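Local coordinates for periplasmic His/Glu/Gln/Arg/opine family-binding protein (Silicibacter pomeroyi, PDB 3I6V), which binds lysine in the crystal and probably serves as the periplasmic receptor of an ABC transporter for amino acids of the His/Glu/Gln/Arg/opine group, at residues I116-I121 / A126-F131. Residues are numbered along the deposited sequence; the frame is centred on the assembly and turned at random.
With LYS (lysine), chain B.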
loop_
_atom_site.group_PDB
_atom_site.type_symbol
_atom_site.label_atom_id
_atom_site.label_comp_id
_atom_site.label_asym_id
_atom_site.label_seq_id
_atom_site.Cartn_x
_atom_site.Cartn_y
_atom_site.Cartn_z
ATOM N N ILE A 116 -7.656 -5.303 -1.322
ATOM C CA ILE A 116 -8.615 -5.783 -0.323
ATOM C C ILE A 116 -9.823 -4.864 -0.331
ATOM O O ILE A 116 -10.947 -5.305 -0.052
ATOM C CB ILE A 116 -7.974 -5.903 1.065
ATOM C CG1 ILE A 116 -7.471 -4.540 1.565
ATOM C CG2 ILE A 116 -6.814 -6.915 1.002
ATOM C CD1 ILE A 116 -6.640 -4.589 2.832
ATOM N N GLN A 117 -9.596 -3.593 -0.692
ATOM C CA GLN A 117 -10.698 -2.600 -0.734
ATOM C C GLN A 117 -11.660 -2.935 -1.849
ATOM O O GLN A 117 -12.884 -2.955 -1.638
ATOM C CB GLN A 117 -10.171 -1.153 -0.830
ATOM C CG GLN A 117 -9.561 -0.650 0.498
ATOM C CD GLN A 117 -8.106 -1.084 0.666
ATOM O OE1 GLN A 117 -7.516 -1.639 -0.269
ATOM N NE2 GLN A 117 -7.523 -0.845 1.857
ATOM N N ALA A 118 -11.129 -3.245 -3.029
ATOM C CA ALA A 118 -11.987 -3.745 -4.102
ATOM C C ALA A 118 -12.742 -5.022 -3.675
ATOM O O ALA A 118 -13.920 -5.142 -3.954
ATOM C CB ALA A 118 -11.185 -4.026 -5.383
ATOM N N GLY A 119 -12.070 -5.964 -3.033
ATOM C CA GLY A 119 -12.758 -7.192 -2.547
ATOM C C GLY A 119 -13.926 -6.899 -1.593
ATOM O O GLY A 119 -14.999 -7.499 -1.701
ATOM N N TYR A 120 -13.723 -5.951 -0.684
ATOM C CA TYR A 120 -14.730 -5.573 0.314
ATOM C C TYR A 120 -15.918 -4.940 -0.379
ATOM O O TYR A 120 -17.072 -5.258 -0.070
ATOM C CB TYR A 120 -14.108 -4.588 1.316
ATOM C CG TYR A 120 -15.077 -4.049 2.353
ATOM C CD1 TYR A 120 -15.218 -4.665 3.590
ATOM C CD2 TYR A 120 -15.830 -2.896 2.098
ATOM C CE1 TYR A 120 -16.114 -4.157 4.564
ATOM C CE2 TYR A 120 -16.719 -2.371 3.059
ATOM C CZ TYR A 120 -16.864 -3.004 4.282
ATOM O OH TYR A 120 -17.754 -2.470 5.223
ATOM N N ILE A 121 -15.654 -4.044 -1.334
ATOM C CA ILE A 121 -16.765 -3.428 -2.067
ATOM C C ILE A 121 -17.511 -4.436 -2.941
ATOM O O ILE A 121 -18.754 -4.386 -3.014
ATOM C CB ILE A 121 -16.309 -2.209 -2.903
ATOM C CG1 ILE A 121 -15.720 -1.142 -1.977
ATOM C CG2 ILE A 121 -17.476 -1.694 -3.778
ATOM C CD1 ILE A 121 -16.710 -0.563 -0.888
ATOM N N ALA A 126 -22.800 -2.152 -2.519
ATOM C CA ALA A 126 -22.355 -1.087 -3.449
ATOM C C ALA A 126 -22.046 -1.670 -4.820
ATOM O O ALA A 126 -21.821 -2.869 -4.945
ATOM C CB ALA A 126 -21.157 -0.329 -2.887
ATOM N N THR A 127 -22.083 -0.830 -5.858
ATOM C CA THR A 127 -21.616 -1.203 -7.185
ATOM C C THR A 127 -20.118 -0.853 -7.286
ATOM O O THR A 127 -19.728 0.297 -7.077
ATOM C CB THR A 127 -22.438 -0.484 -8.269
ATOM O OG1 THR A 127 -23.767 -1.005 -8.237
ATOM C CG2 THR A 127 -21.865 -0.701 -9.673
ATOM N N LEU A 128 -19.289 -1.860 -7.568
ATOM C CA LEU A 128 -17.838 -1.666 -7.635
ATOM C C LEU A 128 -17.405 -1.216 -9.026
ATOM O O LEU A 128 -17.730 -1.858 -9.996
ATOM C CB LEU A 128 -17.122 -2.982 -7.307
ATOM C CG LEU A 128 -15.606 -3.045 -7.569
ATOM C CD1 LEU A 128 -14.839 -2.054 -6.752
ATOM C CD2 LEU A 128 -15.049 -4.479 -7.360
ATOM N N VAL A 129 -16.639 -0.141 -9.113
ATOM C CA VAL A 129 -15.853 0.102 -10.322
ATOM C C VAL A 129 -14.346 0.120 -9.983
ATOM O O VAL A 129 -13.887 0.844 -9.080
ATOM C CB VAL A 129 -16.340 1.380 -11.122
ATOM C CG1 VAL A 129 -16.325 2.621 -10.234
ATOM C CG2 VAL A 129 -15.506 1.602 -12.398
ATOM N N GLU A 130 -13.589 -0.686 -10.719
ATOM C CA GLU A 130 -12.147 -0.849 -10.482
ATOM C C GLU A 130 -11.294 0.006 -11.403
ATOM O O GLU A 130 -11.589 0.089 -12.579
ATOM C CB GLU A 130 -11.777 -2.310 -10.694
ATOM C CG GLU A 130 -12.353 -3.185 -9.601
ATOM C CD GLU A 130 -11.947 -4.645 -9.730
ATOM O OE1 GLU A 130 -10.971 -5.049 -9.066
ATOM O OE2 GLU A 130 -12.626 -5.401 -10.455
ATOM N N PHE A 131 -10.232 0.603 -10.860
ATOM C CA PHE A 131 -9.273 1.402 -11.617
ATOM C C PHE A 131 -7.855 0.885 -11.382
ATOM O O PHE A 131 -7.526 0.427 -10.281
ATOM C CB PHE A 131 -9.352 2.885 -11.178
ATOM C CG PHE A 131 -10.669 3.499 -11.482
ATOM C CD1 PHE A 131 -11.718 3.442 -10.550
ATOM C CD2 PHE A 131 -10.912 4.034 -12.748
ATOM C CE1 PHE A 131 -12.967 3.961 -10.845
ATOM C CE2 PHE A 131 -12.174 4.561 -13.058
ATOM C CZ PHE A 131 -13.200 4.519 -12.101
HETATM N N LYS B . -3.181 -2.448 1.369
HETATM C CA LYS B . -4.245 -2.647 0.331
HETATM C C LYS B . -4.094 -3.988 -0.352
HETATM O O LYS B . -3.083 -4.664 -0.118
HETATM C CB LYS B . -4.197 -1.509 -0.719
HETATM C CG LYS B . -2.947 -1.492 -1.600
HETATM C CD LYS B . -2.987 -0.253 -2.561
HETATM C CE LYS B . -1.773 -0.210 -3.560
HETATM N NZ LYS B . -1.820 1.095 -4.398
HETATM O OXT LYS B . -4.970 -4.403 -1.164
#
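Ile121 and Leu128 form the centre of the contact: CG2 of Ile121 lies 3.8 Å from CB of Leu128, and the same methyl comes within 4.0 Å of CB of Ala126. One branch therefore touches both Leu128 of the strand and Ala126 of the loop that leads into it, and it can do so because CG2 stands opposite the backbone N while CG1 swings beside it (chi1 -61°). Leu128 answers with both methyls. CD1 lies 4.1 Å from CB of Ile121, whereas CD2 reaches back along the helix to the carbonyl O of Ala118 at 3.6 Å. Past Leu128, the extended side chain of Glu130 brings OE1 to 3.8 Å from CB of Ala118, a van der Waals approach at the exposed margin. No hydrogen bond joins the two segments, and most of the 239 Å² they bury comes from Ile121, Leu128, Ala118 and Ala126.

Their axes run nearly antiparallel, at 155°, with a closest approach of 8.6 Å. Behind the interface, Val109 of strand 108-112 touches both Ile121 and Ala126, and backbone bonds from Thr127, Val129 and Phe131 tie strand 127-131 to that neighbour. At the opposite end of the segment from Ile121, the backbone N of Ile116 donates to OXT of the bound lysine (2.8 Å, 158°), while Gln117 OE1 packs 3.4 Å from the ligand CB and its NE2 bonds to Ser94. The helix N-terminus, pointing at a carboxylate, would be expected to stabilise its negative charge. Strand 108-112, helix 116-123 and strand 127-131 thus make a beta-alpha-beta unit that presents a helix start to the ligand, as in family 3 solute-binding proteins.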